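Local coordinates for protein response regulator receiver modulated diguanylate cyclase with PAS/PAC sensor (Desulfovibrio desulfuricans subsp. desulfuricans, PDB 3CG0) that probably serves as the phosphorylatable receiver module of a larger PAS-containing sensor protein, regulating its diguanylate cyclase activity, at residues I27-L32 with D116-S121. Numbering follows the deposited sequence.
Sequences IQLESL and DTLHRS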
ATOM      1  N   ILE C  27      30.849  15.366 -12.333  1.00 38.41           N
ATOM      2  CA  ILE C  27      30.692  16.646 -11.605  1.00 40.18           C
ATOM      3  C   ILE C  27      29.238  16.860 -11.192  1.00 38.30           C
ATOM      4  O   ILE C  27      28.958  17.086 -10.018  1.00 44.49           O
ATOM      5  CB  ILE C  27      31.186  17.872 -12.433  1.00 42.84           C
ATOM      6  CG1 ILE C  27      32.707  17.878 -12.573  1.00 39.81           C
ATOM      7  CG2 ILE C  27      30.755  19.206 -11.800  1.00 45.17           C
ATOM      8  CD1 ILE C  27      33.202  18.861 -13.614  1.00 34.97           C
ATOM      9  N   GLN C  28      28.322  16.744 -12.158  1.00 39.26           N
ATOM     10  CA  GLN C  28      26.876  16.830 -11.904  1.00 42.08           C
ATOM     11  C   GLN C  28      26.364  15.826 -10.882  1.00 41.42           C
ATOM     12  O   GLN C  28      25.567  16.188 -10.036  1.00 40.54           O
ATOM     13  CB  GLN C  28      26.074  16.681 -13.193  1.00 44.47           C
ATOM     14  CG  GLN C  28      26.083  17.906 -14.079  1.00 49.64           C
ATOM     15  CD  GLN C  28      25.270  17.705 -15.340  1.00 56.99           C
ATOM     16  OE1 GLN C  28      25.653  16.944 -16.229  1.00 56.72           O
ATOM     17  NE2 GLN C  28      24.146  18.398 -15.428  1.00 62.84           N
ATOM     18  N   LEU C  29      26.832  14.581 -10.954  1.00 36.24           N
ATOM     19  CA  LEU C  29      26.374  13.537 -10.045  1.00 40.26           C
ATOM     20  C   LEU C  29      26.888  13.727  -8.637  1.00 44.31           C
ATOM     21  O   LEU C  29      26.155  13.510  -7.676  1.00 43.48           O
ATOM     22  CB  LEU C  29      26.764  12.147 -10.543  1.00 43.30           C
ATOM     23  CG  LEU C  29      26.027  11.631 -11.778  1.00 40.26           C
ATOM     24  CD1 LEU C  29      26.758  10.437 -12.308  1.00 38.41           C
ATOM     25  CD2 LEU C  29      24.626  11.269 -11.427  1.00 31.99           C
ATOM     26  N   GLU C  30      28.149  14.129  -8.524  1.00 48.42           N
ATOM     27  CA  GLU C  30      28.769  14.398  -7.231  1.00 49.82           C
ATOM     28  C   GLU C  30      28.113  15.594  -6.524  1.00 45.22           C
ATOM     29  O   GLU C  30      27.955  15.574  -5.306  1.00 52.20           O
ATOM     30  CB  GLU C  30      30.259  14.652  -7.410  1.00 52.47           C
ATOM     31  CG  GLU C  30      31.120  14.098  -6.303  1.00 71.26           C
ATOM     32  CD  GLU C  30      31.682  12.735  -6.644  1.00 82.26           C
ATOM     33  OE1 GLU C  30      30.904  11.755  -6.700  1.00 83.92           O
ATOM     34  OE2 GLU C  30      32.910  12.648  -6.849  1.00 87.50           O
ATOM     35  N   SER C  31      27.715  16.606  -7.301  1.00 45.31           N
ATOM     36  CA  SER C  31      27.025  17.796  -6.790  0.50 50.88           C
ATOM     37  C   SER C  31      25.613  17.491  -6.283  1.00 53.35           C
ATOM     38  O   SER C  31      25.060  18.223  -5.455  1.00 54.21           O
ATOM     39  CB  SER C  31      26.951  18.868  -7.883  0.50 51.76           C
ATOM     40  OG  SER C  31      28.219  19.074  -8.481  0.50 55.24           O
ATOM     41  N   LEU C  32      25.024  16.418  -6.807  1.00 55.77           N
ATOM     42  CA  LEU C  32      23.690  15.996  -6.402  1.00 53.74           C
ATOM     43  C   LEU C  32      23.754  15.146  -5.131  1.00 59.29           C
ATOM     44  O   LEU C  32      22.775  15.055  -4.383  1.00 61.17           O
ATOM     45  CB  LEU C  32      22.981  15.252  -7.545  1.00 51.09           C
ATOM     46  CG  LEU C  32      22.504  16.125  -8.722  1.00 50.52           C
ATOM     47  CD1 LEU C  32      22.169  15.289  -9.946  1.00 51.57           C
ATOM     48  CD2 LEU C  32      21.304  17.003  -8.338  1.00 52.60           C
ATOM     49  N   ASP C 116      18.847  18.602 -12.837  1.00 58.61           N
ATOM     50  CA  ASP C 116      17.568  18.368 -12.170  1.00 60.93           C
ATOM     51  C   ASP C 116      16.772  17.232 -12.821  1.00 59.04           C
ATOM     52  O   ASP C 116      16.081  16.487 -12.130  1.00 57.28           O
ATOM     53  CB  ASP C 116      16.747  19.668 -12.044  1.00 66.45           C
ATOM     54  CG  ASP C 116      15.881  19.951 -13.259  1.00 74.86           C
ATOM     55  OD1 ASP C 116      14.637  19.840 -13.148  1.00 81.92           O
ATOM     56  OD2 ASP C 116      16.441  20.276 -14.327  1.00 84.42           O
ATOM     57  N   THR C 117      16.910  17.087 -14.141  1.00 56.57           N
ATOM     58  CA  THR C 117      16.334  15.961 -14.872  1.00 58.12           C
ATOM     59  C   THR C 117      17.088  14.681 -14.526  1.00 53.58           C
ATOM     60  O   THR C 117      16.485  13.633 -14.313  1.00 53.88           O
ATOM     61  CB  THR C 117      16.395  16.170 -16.397  1.00 58.43           C
ATOM     62  OG1 THR C 117      16.167  17.549 -16.701  1.00 67.04           O
ATOM     63  CG2 THR C 117      15.344  15.314 -17.096  1.00 60.02           C
ATOM     64  N   LEU C 118      18.410  14.790 -14.470  1.00 53.07           N
ATOM     65  CA  LEU C 118      19.292  13.700 -14.082  1.00 48.17           C
ATOM     66  C   LEU C 118      18.909  13.144 -12.711  1.00 54.00           C
ATOM     67  O   LEU C 118      18.788  11.932 -12.541  1.00 54.73           O
ATOM     68  CB  LEU C 118      20.738  14.207 -14.070  1.00 48.82           C
ATOM     69  CG  LEU C 118      21.866  13.269 -13.673  1.00 40.67           C
ATOM     70  CD1 LEU C 118      21.833  12.073 -14.586  1.00 30.33           C
ATOM     71  CD2 LEU C 118      23.203  14.004 -13.745  1.00 40.99           C
ATOM     72  N   HIS C 119      18.690  14.038 -11.751  1.00 53.18           N
ATOM     73  CA  HIS C 119      18.355  13.646 -10.390  1.00 51.75           C
ATOM     74  C   HIS C 119      17.012  12.923 -10.271  1.00 50.23           C
ATOM     75  O   HIS C 119      16.913  11.907  -9.585  1.00 57.38           O
ATOM     76  CB  HIS C 119      18.368  14.861  -9.470  1.00 55.02           C
ATOM     77  CG  HIS C 119      17.856  14.567  -8.097  1.00 57.20           C
ATOM     78  ND1 HIS C 119      18.505  13.715  -7.230  1.00 56.65           N
ATOM     79  CD2 HIS C 119      16.745  14.991  -7.450  1.00 57.73           C
ATOM     80  CE1 HIS C 119      17.823  13.632  -6.102  1.00 59.63           C
ATOM     81  NE2 HIS C 119      16.749  14.397  -6.209  1.00 68.80           N
ATOM     82  N   ARG C 120      15.990  13.450 -10.942  1.00 50.01           N
ATOM     83  CA  ARG C 120      14.648  12.865 -10.915  1.00 50.02           C
ATOM     84  C   ARG C 120      14.558  11.536 -11.672  1.00 51.16           C
ATOM     85  O   ARG C 120      13.841  10.631 -11.245  1.00 55.68           O
ATOM     86  CB  ARG C 120      13.591  13.859 -11.440  1.00 51.40           C
ATOM     87  CG  ARG C 120      13.383  15.114 -10.575  1.00 54.15           C
ATOM     88  CD  ARG C 120      13.386  14.789  -9.080  1.00 62.31           C
ATOM     89  NE  ARG C 120      12.868  15.873  -8.240  1.00 57.83           N
ATOM     90  CZ  ARG C 120      12.860  15.845  -6.907  1.00 61.39           C
ATOM     91  NH1 ARG C 120      12.366  16.869  -6.220  1.00 58.42           N
ATOM     92  NH2 ARG C 120      13.347  14.795  -6.255  1.00 58.08           N
ATOM     93  N   SER C 121      15.281  11.429 -12.787  1.00 43.07           N
ATOM     94  CA  SER C 121      15.349  10.189 -13.562  1.00 40.73           C
ATOM     95  C   SER C 121      15.911   9.045 -12.754  1.00 37.24           C
ATOM     96  O   SER C 121      15.345   7.957 -12.756  1.00 37.72           O
ATOM     97  CB  SER C 121      16.213  10.388 -14.792  1.00 34.49           C
ATOM     98  OG  SER C 121      15.783  11.531 -15.478  1.00 48.16           O
TER
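Leu118 reaches across to helix 27-32 with a single methyl, CD2, which meets three residues of that helix. Its CG is anti to the backbone N (chi1 179°). The methyl CD2 of Leu118 lies 3.9 Å from CD2 of Leu29. It is also 4.0 Å from CB of Gln28 and 4.1 Å from CD1 of Leu32. The side chains of Leu29 and Leu118 cross at about a right angle, with CD2 of Leu29 near both CD2 and CG of Leu118. A branched leucine suits both places: each is buried, meeting the other helix and also the sheet, Leu118 on Leu109 and Leu29 on Val12 and Ile14.

Those neighbours in the sheet belong to the parallel sheet of the CheY-like receiver fold, in which the first and last helices, 19-32 and 115-132, pack side by side on the same face. The axes of the two short segments come within 10.3 Å at closest approach, at 65° to each other, and no hydrogen bond joins them.

Farther along, Leu32 and His119 approach obliquely where the backbones come nearest, their CA atoms 7.1 Å apart. Both methyls of Leu32 come up to His119 CB from the same side: CD2 is 3.8 Å from it and CD1 3.9 Å. The histidine thus offers an apolar methylene to the leucine; His119 is partly exposed, and CD2 of Leu32 lies obliquely to its ring.

Gln28 divides its roles similarly. Its CB packs on Leu118, while beyond CG the chain is extended (chi2 -180°, CD anti to CB), and the amide NE2 hydrogen-bonds to the carbonyl oxygen of Val113, in the loop before helix 115-132.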